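Local structure of putative uncharacterized protein PH0242 (Pyrococcus horikoshii, 3VU1) at residues E227-I237 and Y248-Y256; G287-V297 and I309-H319. The protein is an archaeal oligosaccharyltransferase AglB, represented here by its C-terminal globular domain, which carries a bound calcium ion. All blocks are in the same frame, centred on the assembly; numbering follows the deposited sequence.

Contact 1. Residues E227-I237 and Y248-Y256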
loop_
_atom_site.group_PDB
_atom_site.type_symbol
_atom_site.label_atom_id
_atom_site.label_comp_id
_atom_site.label_asym_id
_atom_site.label_seq_id
_atom_site.Cartn_x
_atom_site.Cartn_y
_atom_site.Cartn_z
ATOM N N GLU A 227 -4.690 -6.945 14.634
ATOM C CA GLU A 227 -3.734 -5.830 14.523
ATOM C C GLU A 227 -3.550 -5.290 13.081
ATOM O O GLU A 227 -2.989 -4.208 12.892
ATOM C CB GLU A 227 -2.367 -6.241 15.102
ATOM C CG GLU A 227 -2.361 -6.558 16.591
ATOM C CD GLU A 227 -2.004 -5.347 17.412
ATOM O OE1 GLU A 227 -0.790 -5.069 17.535
ATOM O OE2 GLU A 227 -2.922 -4.661 17.925
ATOM N N PHE A 228 -4.009 -6.038 12.074
ATOM C CA PHE A 228 -3.696 -5.714 10.686
ATOM C C PHE A 228 -4.195 -4.342 10.167
ATOM O O PHE A 228 -3.456 -3.629 9.463
ATOM C CB PHE A 228 -4.101 -6.839 9.714
ATOM C CG PHE A 228 -3.502 -6.653 8.340
ATOM C CD1 PHE A 228 -2.138 -6.910 8.115
ATOM C CD2 PHE A 228 -4.264 -6.123 7.294
ATOM C CE1 PHE A 228 -1.569 -6.693 6.874
ATOM C CE2 PHE A 228 -3.695 -5.913 6.042
ATOM C CZ PHE A 228 -2.351 -6.202 5.834
ATOM N N ALA A 229 -5.433 -3.980 10.487
ATOM C CA ALA A 229 -5.927 -2.667 10.116
ATOM C C ALA A 229 -5.066 -1.565 10.743
ATOM O O ALA A 229 -4.675 -0.605 10.066
ATOM C CB ALA A 229 -7.380 -2.506 10.499
ATOM N N GLU A 230 -4.740 -1.719 12.023
ATOM C CA GLU A 230 -3.972 -0.700 12.736
ATOM C C GLU A 230 -2.574 -0.527 12.133
ATOM O O GLU A 230 -2.066 0.599 12.040
ATOM C CB GLU A 230 -3.896 -1.033 14.227
ATOM C CG GLU A 230 -4.342 0.109 15.130
ATOM C CD GLU A 230 -3.717 0.061 16.528
ATOM O OE1 GLU A 230 -3.367 1.156 17.060
ATOM O OE2 GLU A 230 -3.560 -1.063 17.090
ATOM N N LYS A 231 -1.957 -1.639 11.716
ATOM C CA LYS A 231 -0.627 -1.591 11.117
ATOM C C LYS A 231 -0.701 -0.954 9.756
ATOM O O LYS A 231 0.049 -0.012 9.474
ATOM C CB LYS A 231 -0.012 -2.969 10.991
ATOM C CG LYS A 231 0.375 -3.638 12.288
ATOM C CD LYS A 231 0.172 -5.124 12.104
ATOM C CE LYS A 231 1.471 -5.859 11.859
ATOM N NZ LYS A 231 2.039 -6.348 13.148
ATOM N N LEU A 232 -1.614 -1.462 8.927
ATOM C CA LEU A 232 -1.881 -0.860 7.627
ATOM C C LEU A 232 -1.952 0.655 7.666
ATOM O O LEU A 232 -1.327 1.326 6.838
ATOM C CB LEU A 232 -3.160 -1.394 7.013
ATOM C CG LEU A 232 -3.359 -1.066 5.517
ATOM C CD1 LEU A 232 -2.424 -1.890 4.636
ATOM C CD2 LEU A 232 -4.792 -1.336 5.098
ATOM N N PHE A 233 -2.688 1.210 8.624
ATOM C CA PHE A 233 -2.855 2.668 8.654
ATOM C C PHE A 233 -1.577 3.397 9.029
ATOM O O PHE A 233 -1.466 4.571 8.810
ATOM C CB PHE A 233 -4.052 3.102 9.505
ATOM C CG PHE A 233 -5.372 2.637 8.963
ATOM C CD1 PHE A 233 -6.277 1.960 9.767
ATOM C CD2 PHE A 233 -5.705 2.849 7.626
ATOM C CE1 PHE A 233 -7.498 1.504 9.250
ATOM C CE2 PHE A 233 -6.911 2.408 7.113
ATOM C CZ PHE A 233 -7.809 1.728 7.921
ATOM N N SER A 234 -0.583 2.718 9.559
ATOM C CA SER A 234 0.704 3.392 9.735
ATOM C C SER A 234 1.594 3.290 8.465
ATOM O O SER A 234 2.533 4.091 8.285
ATOM C CB SER A 234 1.426 2.843 10.971
ATOM O OG SER A 234 1.944 1.534 10.743
ATOM N N ASN A 235 1.319 2.303 7.602
ATOM C CA ASN A 235 2.043 2.196 6.323
ATOM C C ASN A 235 1.522 3.119 5.206
ATOM O O ASN A 235 2.269 3.491 4.290
ATOM C CB ASN A 235 2.031 0.758 5.851
ATOM C CG ASN A 235 2.686 -0.151 6.839
ATOM O OD1 ASN A 235 3.861 0.009 7.159
ATOM N ND2 ASN A 235 1.934 -1.084 7.355
ATOM N N PHE A 236 0.238 3.481 5.322
ATOM C CA PHE A 236 -0.484 4.352 4.376
ATOM C C PHE A 236 -1.113 5.517 5.111
ATOM O O PHE A 236 -2.129 5.352 5.778
ATOM C CB PHE A 236 -1.539 3.533 3.603
ATOM C CG PHE A 236 -0.925 2.452 2.766
ATOM C CD1 PHE A 236 -0.614 1.209 3.329
ATOM C CD2 PHE A 236 -0.586 2.697 1.425
ATOM C CE1 PHE A 236 -0.004 0.218 2.562
ATOM C CE2 PHE A 236 0.023 1.707 0.646
ATOM C CZ PHE A 236 0.323 0.470 1.219
ATOM N N ILE A 237 -0.478 6.677 4.985
ATOM C CA ILE A 237 -0.871 7.917 5.668
ATOM C C ILE A 237 -1.683 8.847 4.747
ATOM O O ILE A 237 -1.192 9.263 3.697
ATOM C CB ILE A 237 0.412 8.644 6.155
ATOM C CG1 ILE A 237 1.164 7.766 7.157
ATOM C CG2 ILE A 237 0.108 10.008 6.765
ATOM C CD1 ILE A 237 0.257 7.084 8.171
ATOM N N TYR A 248 -2.457 8.522 -0.364
ATOM C CA TYR A 248 -1.735 7.950 0.781
ATOM C C TYR A 248 -0.250 7.951 0.539
ATOM O O TYR A 248 0.193 7.550 -0.527
ATOM C CB TYR A 248 -2.171 6.539 0.991
ATOM C CG TYR A 248 -3.554 6.406 1.585
ATOM C CD1 TYR A 248 -4.649 6.135 0.773
ATOM C CD2 TYR A 248 -3.771 6.550 2.980
ATOM C CE1 TYR A 248 -5.913 5.977 1.313
ATOM C CE2 TYR A 248 -5.038 6.429 3.536
ATOM C CZ TYR A 248 -6.098 6.121 2.701
ATOM O OH TYR A 248 -7.358 5.970 3.217
ATOM N N GLU A 249 0.530 8.433 1.505
ATOM C CA GLU A 249 1.986 8.280 1.455
ATOM C C GLU A 249 2.307 6.872 1.937
ATOM O O GLU A 249 1.683 6.364 2.897
ATOM C CB GLU A 249 2.667 9.292 2.341
ATOM C CG GLU A 249 4.132 9.035 2.618
ATOM C CD GLU A 249 4.718 10.033 3.627
ATOM O OE1 GLU A 249 4.384 11.230 3.562
ATOM O OE2 GLU A 249 5.534 9.638 4.492
ATOM N N PHE A 250 3.232 6.217 1.237
ATOM C CA PHE A 250 3.633 4.877 1.611
ATOM C C PHE A 250 4.869 4.959 2.460
ATOM O O PHE A 250 5.849 5.606 2.076
ATOM C CB PHE A 250 3.893 4.030 0.385
ATOM C CG PHE A 250 4.377 2.635 0.681
ATOM C CD1 PHE A 250 3.555 1.712 1.340
ATOM C CD2 PHE A 250 5.650 2.220 0.250
ATOM C CE1 PHE A 250 3.997 0.416 1.572
ATOM C CE2 PHE A 250 6.098 0.935 0.500
ATOM C CZ PHE A 250 5.269 0.032 1.144
ATOM N N ARG A 251 4.794 4.319 3.630
ATOM C CA ARG A 251 5.938 4.162 4.505
ATOM C C ARG A 251 6.078 2.697 4.758
ATOM O O ARG A 251 5.295 2.113 5.523
ATOM C CB ARG A 251 5.708 4.894 5.801
ATOM C CG ARG A 251 5.632 6.395 5.642
ATOM C CD ARG A 251 5.021 6.988 6.881
ATOM N NE ARG A 251 5.125 8.437 6.884
ATOM C CZ ARG A 251 4.636 9.213 7.846
ATOM N NH1 ARG A 251 4.024 8.679 8.898
ATOM N NH2 ARG A 251 4.797 10.520 7.765
ATOM N N PRO A 252 7.044 2.072 4.084
ATOM C CA PRO A 252 7.215 0.610 4.216
ATOM C C PRO A 252 7.546 0.189 5.666
ATOM O O PRO A 252 7.099 -0.878 6.113
ATOM C CB PRO A 252 8.357 0.279 3.248
ATOM C CG PRO A 252 9.058 1.588 2.982
ATOM C CD PRO A 252 8.059 2.701 3.213
ATOM N N PHE A 253 8.287 1.021 6.394
ATOM C CA PHE A 253 8.574 0.750 7.822
ATOM C C PHE A 253 7.995 1.834 8.727
ATOM O O PHE A 253 8.429 2.972 8.723
ATOM C CB PHE A 253 10.079 0.569 8.055
ATOM C CG PHE A 253 10.701 -0.364 7.077
ATOM C CD1 PHE A 253 11.532 0.120 6.059
ATOM C CD2 PHE A 253 10.403 -1.729 7.117
ATOM C CE1 PHE A 253 12.093 -0.753 5.126
ATOM C CE2 PHE A 253 10.940 -2.593 6.176
ATOM C CZ PHE A 253 11.786 -2.101 5.177
ATOM N N ALA A 254 6.997 1.463 9.499
ATOM C CA ALA A 254 6.272 2.449 10.265
ATOM C C ALA A 254 6.002 1.986 11.701
ATOM O O ALA A 254 6.055 0.775 12.022
ATOM C CB ALA A 254 4.968 2.782 9.575
ATOM N N ILE A 255 5.710 2.972 12.546
ATOM C CA ILE A 255 5.350 2.734 13.926
ATOM C C ILE A 255 3.867 3.035 14.051
ATOM O O ILE A 255 3.432 4.143 13.741
ATOM C CB ILE A 255 6.175 3.634 14.875
ATOM C CG1 ILE A 255 7.623 3.165 14.877
ATOM C CG2 ILE A 255 5.552 3.644 16.266
ATOM C CD1 ILE A 255 8.596 4.106 15.545
ATOM N N TYR A 256 3.099 2.051 14.504
ATOM C CA TYR A 256 1.676 2.253 14.643
ATOM C C TYR A 256 1.178 2.604 16.039
ATOM O O TYR A 256 -0.008 2.874 16.204
ATOM C CB TYR A 256 0.891 1.063 14.084
ATOM C CG TYR A 256 1.057 -0.268 14.773
ATOM C CD1 TYR A 256 0.081 -0.744 15.649
ATOM C CD2 TYR A 256 2.170 -1.076 14.529
ATOM C CE1 TYR A 256 0.210 -1.981 16.263
ATOM C CE2 TYR A 256 2.312 -2.317 15.140
ATOM C CZ TYR A 256 1.319 -2.764 15.988
ATOM O OH TYR A 256 1.444 -3.977 16.597
HETATM O O HOH W 1 3.591 6.202 9.884
#

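Contact 2. Residues G287-V297 and I309-H319. With CA (calcium ion), chain C.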
loop_
_atom_site.group_PDB
_atom_site.type_symbol
_atom_site.label_atom_id
_atom_site.label_comp_id
_atom_site.label_asym_id
_atom_site.label_seq_id
_atom_site.Cartn_x
_atom_site.Cartn_y
_atom_site.Cartn_z
ATOM N N GLY A 287 5.613 -5.670 3.485
ATOM C CA GLY A 287 6.111 -6.262 2.254
ATOM C C GLY A 287 7.581 -6.626 2.202
ATOM O O GLY A 287 7.954 -7.504 1.429
ATOM N N ARG A 288 8.430 -5.948 2.969
ATOM C CA ARG A 288 9.833 -6.364 3.075
ATOM C C ARG A 288 10.380 -6.369 4.506
ATOM O O ARG A 288 9.947 -5.588 5.361
ATOM C CB ARG A 288 10.747 -5.575 2.121
ATOM C CG ARG A 288 10.947 -4.124 2.477
ATOM C CD ARG A 288 12.066 -3.465 1.674
ATOM N NE ARG A 288 11.940 -3.793 0.255
ATOM C CZ ARG A 288 12.923 -3.728 -0.647
ATOM N NH1 ARG A 288 14.141 -3.315 -0.304
ATOM N NH2 ARG A 288 12.679 -4.082 -1.901
ATOM N N ASP A 289 11.344 -7.249 4.759
ATOM C CA ASP A 289 11.980 -7.331 6.074
ATOM C C ASP A 289 12.789 -6.096 6.455
ATOM O O ASP A 289 13.300 -5.373 5.578
ATOM C CB ASP A 289 12.884 -8.564 6.140
ATOM C CG ASP A 289 12.110 -9.861 5.998
ATOM O OD1 ASP A 289 10.931 -9.966 6.421
ATOM O OD2 ASP A 289 12.701 -10.791 5.448
ATOM N N ILE A 290 12.915 -5.864 7.763
ATOM C CA ILE A 290 13.975 -4.981 8.288
ATOM C C ILE A 290 15.268 -5.815 8.375
ATOM O O ILE A 290 15.222 -6.924 8.901
ATOM C CB ILE A 290 13.584 -4.431 9.670
ATOM C CG1 ILE A 290 12.292 -3.618 9.544
ATOM C CG2 ILE A 290 14.692 -3.561 10.238
ATOM C CD1 ILE A 290 11.490 -3.500 10.817
ATOM N N LYS A 291 16.379 -5.316 7.823
ATOM C CA LYS A 291 17.706 -5.984 7.859
ATOM C C LYS A 291 18.787 -4.968 8.137
ATOM O O LYS A 291 18.906 -3.978 7.398
ATOM C CB LYS A 291 18.096 -6.613 6.515
ATOM C CG LYS A 291 17.320 -7.851 6.119
ATOM C CD LYS A 291 17.755 -8.428 4.778
ATOM C CE LYS A 291 17.185 -7.641 3.611
ATOM N NZ LYS A 291 17.174 -8.461 2.368
ATOM N N ASN A 292 19.595 -5.222 9.170
ATOM C CA ASN A 292 20.801 -4.417 9.415
ATOM C C ASN A 292 20.439 -2.979 9.429
ATOM O O ASN A 292 20.990 -2.211 8.667
ATOM C CB ASN A 292 21.870 -4.639 8.319
ATOM C CG ASN A 292 22.231 -6.105 8.143
ATOM O OD1 ASN A 292 22.464 -6.833 9.106
ATOM N ND2 ASN A 292 22.234 -6.549 6.913
ATOM N N ALA A 293 19.492 -2.640 10.290
ATOM C CA ALA A 293 18.849 -1.341 10.308
ATOM C C ALA A 293 19.274 -0.524 11.532
ATOM O O ALA A 293 19.477 -1.083 12.609
ATOM C CB ALA A 293 17.326 -1.531 10.304
ATOM N N THR A 294 19.381 0.790 11.361
ATOM C CA THR A 294 19.606 1.721 12.469
ATOM C C THR A 294 18.358 2.574 12.720
ATOM O O THR A 294 17.773 3.085 11.764
ATOM C CB THR A 294 20.782 2.664 12.157
ATOM O OG1 THR A 294 21.875 1.882 11.694
ATOM C CG2 THR A 294 21.216 3.442 13.391
ATOM N N LEU A 295 17.972 2.731 13.992
ATOM C CA LEU A 295 16.888 3.639 14.371
ATOM C C LEU A 295 17.384 5.035 14.777
ATOM O O LEU A 295 18.364 5.168 15.527
ATOM C CB LEU A 295 16.079 3.046 15.502
ATOM C CG LEU A 295 15.603 1.630 15.267
ATOM C CD1 LEU A 295 14.929 1.063 16.510
ATOM C CD2 LEU A 295 14.656 1.602 14.082
ATOM N N TYR A 296 16.707 6.075 14.287
ATOM C CA TYR A 296 17.010 7.432 14.738
ATOM C C TYR A 296 15.787 8.187 15.168
ATOM O O TYR A 296 14.653 7.793 14.879
ATOM C CB TYR A 296 17.652 8.245 13.647
ATOM C CG TYR A 296 18.913 7.665 13.110
ATOM C CD1 TYR A 296 18.885 6.755 12.056
ATOM C CD2 TYR A 296 20.154 8.045 13.629
ATOM C CE1 TYR A 296 20.052 6.242 11.531
ATOM C CE2 TYR A 296 21.339 7.539 13.107
ATOM C CZ TYR A 296 21.275 6.641 12.059
ATOM O OH TYR A 296 22.420 6.114 11.546
ATOM N N VAL A 297 16.033 9.279 15.876
ATOM C CA VAL A 297 15.041 10.322 16.062
ATOM C C VAL A 297 15.661 11.619 15.525
ATOM O O VAL A 297 16.810 11.977 15.868
ATOM C CB VAL A 297 14.601 10.436 17.542
ATOM C CG1 VAL A 297 13.605 11.568 17.730
ATOM C CG2 VAL A 297 13.955 9.137 18.010
ATOM N N ILE A 309 19.740 11.618 16.456
ATOM C CA ILE A 309 20.083 10.779 17.588
ATOM C C ILE A 309 19.832 9.320 17.251
ATOM O O ILE A 309 18.695 8.931 16.944
ATOM C CB ILE A 309 19.256 11.144 18.847
ATOM C CG1 ILE A 309 19.272 12.651 19.081
ATOM C CG2 ILE A 309 19.758 10.382 20.072
ATOM C CD1 ILE A 309 18.016 13.151 19.748
ATOM N N LYS A 310 20.892 8.522 17.328
ATOM C CA LYS A 310 20.796 7.080 17.168
ATOM C C LYS A 310 20.207 6.461 18.444
ATOM O O LYS A 310 20.737 6.642 19.533
ATOM C CB LYS A 310 22.167 6.490 16.816
ATOM C CG LYS A 310 22.259 4.999 17.044
ATOM C CD LYS A 310 23.482 4.347 16.422
ATOM C CE LYS A 310 23.566 2.926 16.990
ATOM N NZ LYS A 310 24.458 1.987 16.257
ATOM N N VAL A 311 19.106 5.733 18.306
ATOM C CA VAL A 311 18.413 5.185 19.465
ATOM C C VAL A 311 18.360 3.673 19.466
ATOM O O VAL A 311 17.766 3.085 20.374
ATOM C CB VAL A 311 16.937 5.700 19.599
ATOM C CG1 VAL A 311 16.897 7.214 19.756
ATOM C CG2 VAL A 311 16.021 5.232 18.451
ATOM N N GLY A 312 18.917 3.032 18.440
ATOM C CA GLY A 312 18.749 1.580 18.316
ATOM C C GLY A 312 19.175 0.974 17.006
ATOM O O GLY A 312 19.465 1.678 16.045
ATOM N N GLU A 313 19.230 -0.350 16.994
ATOM C CA GLU A 313 19.542 -1.124 15.803
ATOM C C GLU A 313 18.587 -2.291 15.687
ATOM O O GLU A 313 18.096 -2.786 16.700
ATOM C CB GLU A 313 20.935 -1.677 15.893
ATOM C CG GLU A 313 22.012 -0.635 15.709
ATOM C CD GLU A 313 23.398 -1.235 15.793
ATOM O OE1 GLU A 313 24.326 -0.622 15.238
ATOM O OE2 GLU A 313 23.554 -2.321 16.402
ATOM N N ILE A 314 18.289 -2.726 14.463
ATOM C CA ILE A 314 17.532 -3.971 14.295
ATOM C C ILE A 314 18.252 -4.785 13.265
ATOM O O ILE A 314 18.279 -4.392 12.099
ATOM C CB ILE A 314 16.088 -3.752 13.831
ATOM C CG1 ILE A 314 15.374 -2.746 14.731
ATOM C CG2 ILE A 314 15.357 -5.078 13.828
ATOM C CD1 ILE A 314 14.154 -2.121 14.101
ATOM N N LYS A 315 18.863 -5.890 13.707
ATOM C CA LYS A 315 19.627 -6.787 12.820
ATOM C C LYS A 315 18.659 -7.427 11.820
ATOM O O LYS A 315 18.914 -7.457 10.604
ATOM C CB LYS A 315 20.468 -7.822 13.612
ATOM C CG LYS A 315 19.734 -8.899 14.446
ATOM C CD LYS A 315 18.461 -8.467 15.228
ATOM C CE LYS A 315 18.730 -7.748 16.552
ATOM N NZ LYS A 315 19.357 -8.665 17.551
ATOM N N TYR A 316 17.513 -7.854 12.341
ATOM C CA TYR A 316 16.549 -8.537 11.543
ATOM C C TYR A 316 15.177 -8.567 12.189
ATOM O O TYR A 316 15.031 -8.992 13.344
ATOM C CB TYR A 316 17.008 -9.978 11.240
ATOM C CG TYR A 316 15.970 -10.765 10.452
ATOM C CD1 TYR A 316 15.827 -10.557 9.076
ATOM C CD2 TYR A 316 15.105 -11.678 11.090
ATOM C CE1 TYR A 316 14.870 -11.235 8.358
ATOM C CE2 TYR A 316 14.141 -12.371 10.379
ATOM C CZ TYR A 316 14.035 -12.144 9.011
ATOM O OH TYR A 316 13.092 -12.789 8.241
ATOM N N MET A 317 14.174 -8.152 11.417
ATOM C CA MET A 317 12.778 -8.398 11.768
ATOM C C MET A 317 11.999 -8.955 10.558
ATOM O O MET A 317 12.029 -8.380 9.485
ATOM C CB MET A 317 12.139 -7.117 12.314
ATOM C CG MET A 317 10.735 -7.320 12.867
ATOM S SD MET A 317 9.957 -5.869 13.637
ATOM C CE MET A 317 11.182 -5.456 14.877
ATOM N N ASN A 318 11.325 -10.086 10.732
ATOM C CA ASN A 318 10.421 -10.610 9.705
ATOM C C ASN A 318 9.163 -9.757 9.521
ATOM O O ASN A 318 8.456 -9.474 10.498
ATOM C CB ASN A 318 9.986 -12.028 10.052
ATOM C CG ASN A 318 9.274 -12.709 8.896
ATOM O OD1 ASN A 318 8.101 -12.471 8.632
ATOM N ND2 ASN A 318 9.994 -13.553 8.191
ATOM N N HIS A 319 8.846 -9.398 8.276
ATOM C CA HIS A 319 7.756 -8.462 8.029
ATOM C C HIS A 319 6.414 -9.057 8.223
ATOM O O HIS A 319 5.422 -8.344 8.233
ATOM C CB HIS A 319 7.882 -7.797 6.666
ATOM C CG HIS A 319 7.554 -8.702 5.501
ATOM N ND1 HIS A 319 6.293 -8.866 5.031
ATOM C CD2 HIS A 319 8.374 -9.473 4.692
ATOM C CE1 HIS A 319 6.312 -9.709 3.990
ATOM N NE2 HIS A 319 7.583 -10.075 3.775
HETATM CA CA CA C . 3.824 -6.553 8.024
#

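Contact 1. Residues E227-I237 and Y248-Y256
Y256 lies along helix 228-235, where E227 at the N-cap and E230 and K231 of the first turn meet its ring. K231 runs beside it and sets CG over one face, a CH-pi contact 3.8 Å from CG to the ring centroid. The carboxylate of E230 stands at the ring edge with its plane almost perpendicular to the ring. At the far end the hydroxyl OH donates to OE1 of E227 over 2.7 Å. Tyrosine fits here because its ring covers the aliphatic part of the lysine while its phenol reaches an acid. With chi1 at 65°, CG sits between the backbone N and the carbonyl carbon, which swings the ring back along the helix. S234, whose OG donates to K231 O, is small enough for A254 and the Y256 CB to pack against it. The helix runs directly into strand 236-242, the first arm of a beta hairpin with strand 245-250, and the chain then doubles back over the helix as strand 253-262. I237 joins the hairpin arms as the hydrogen-bonded partner of E249, with N to E249 O at 3.0 Å and E249 N to I237 O at 2.9 Å. Its CG1 lies over one face of the R251 guanidinium, 3.5 Å from NH1; R251 is held in turn by a salt bridge from NE to E249 OE2 of 2.7 Å. A water links R251 NH1 to S234 O, and R251 N bonds to N235 O. The sheet face opposite I237 and E249 carries F236 and F250, whose rings meet obliquely with planes 47° apart. Y248 crosses F236 at about a right angle, CD2 lying 3.8 Å from the F236 CB, while its hydroxyl bonds to L216 O of helix 212-218.

Contact 2. Residues G287-V297 and I309-H319
In the beta hairpin of strands 293-301 and 304-314, part of the Peripheral 1 family region, segments 287-297 and 309-319 run antiparallel, strands 293-297 and 309-314 at 158°, and turn a corner at N292 and K315. Strand 336-356 pairs with the other side of 293-301. N292 and A293 both face I314 in a G1 beta bulge; N292 has the left-handed backbone (phi 52°) that asparagine tolerates well. Further along, L295 N takes G312 O while L295 O accepts from V311 N. The inner face is largely apolar: I290, A293, L295, V297 and I314, with M317. I314 lies between I290, whose CG2 is 3.9 Å from the I314 CB, and L295, whose CD2 is 3.8 Å from the I314 CD1. V311 places CG2 against the L295 CB and CG1 against CG2 of V297. Beta-branched I290, V297, V311 and I314 suit extended strands, and I283 and I325 of another sheet, on strands 275-285 and 325-331, pack on I314. On the other face K310 crosses the Y296 ring obliquely, CB near CE2, touches T294 CG2 with CD, and extends NZ to OE1 of E313 in a 2.8 Å salt bridge. D289 spans two partners: OD1 accepts from H319 N at 2.8 Å, nearly along its C-O axis, and OD2 has a weak 3.5 Å bond from Y316 OH. The G287-R288 backbone covers one face of the H319 ring. H319 O binds calcium at 2.4 Å, with E76, A285 and E322. By holding the H319 N-H, D289 probably steadies the residue whose carbonyl binds calcium, an indirect second-shell role.

Overall arrangement
Measured from the centre of each contact to the centre of the chain, contact 1 lies about 8 Å away and contact 2 about 20 Å. The first joins a helix to a hairpin and a following strand; the second is mostly one strand ladder with a solvent-facing side. Contact 1 joins a tyrosine and acids at the helix to aromatic rings, a salt bridge and a short backbone ladder at the hairpin; contact 2 relies on a long run of backbone bonds above aliphatic packing. Both rest on strand 275-285, through S284 and I283 respectively. They meet directly at F253, whose ring touches I290 and the R288 backbone. Both also approach the calcium ion, with H319 as a ligand and K231 nearby.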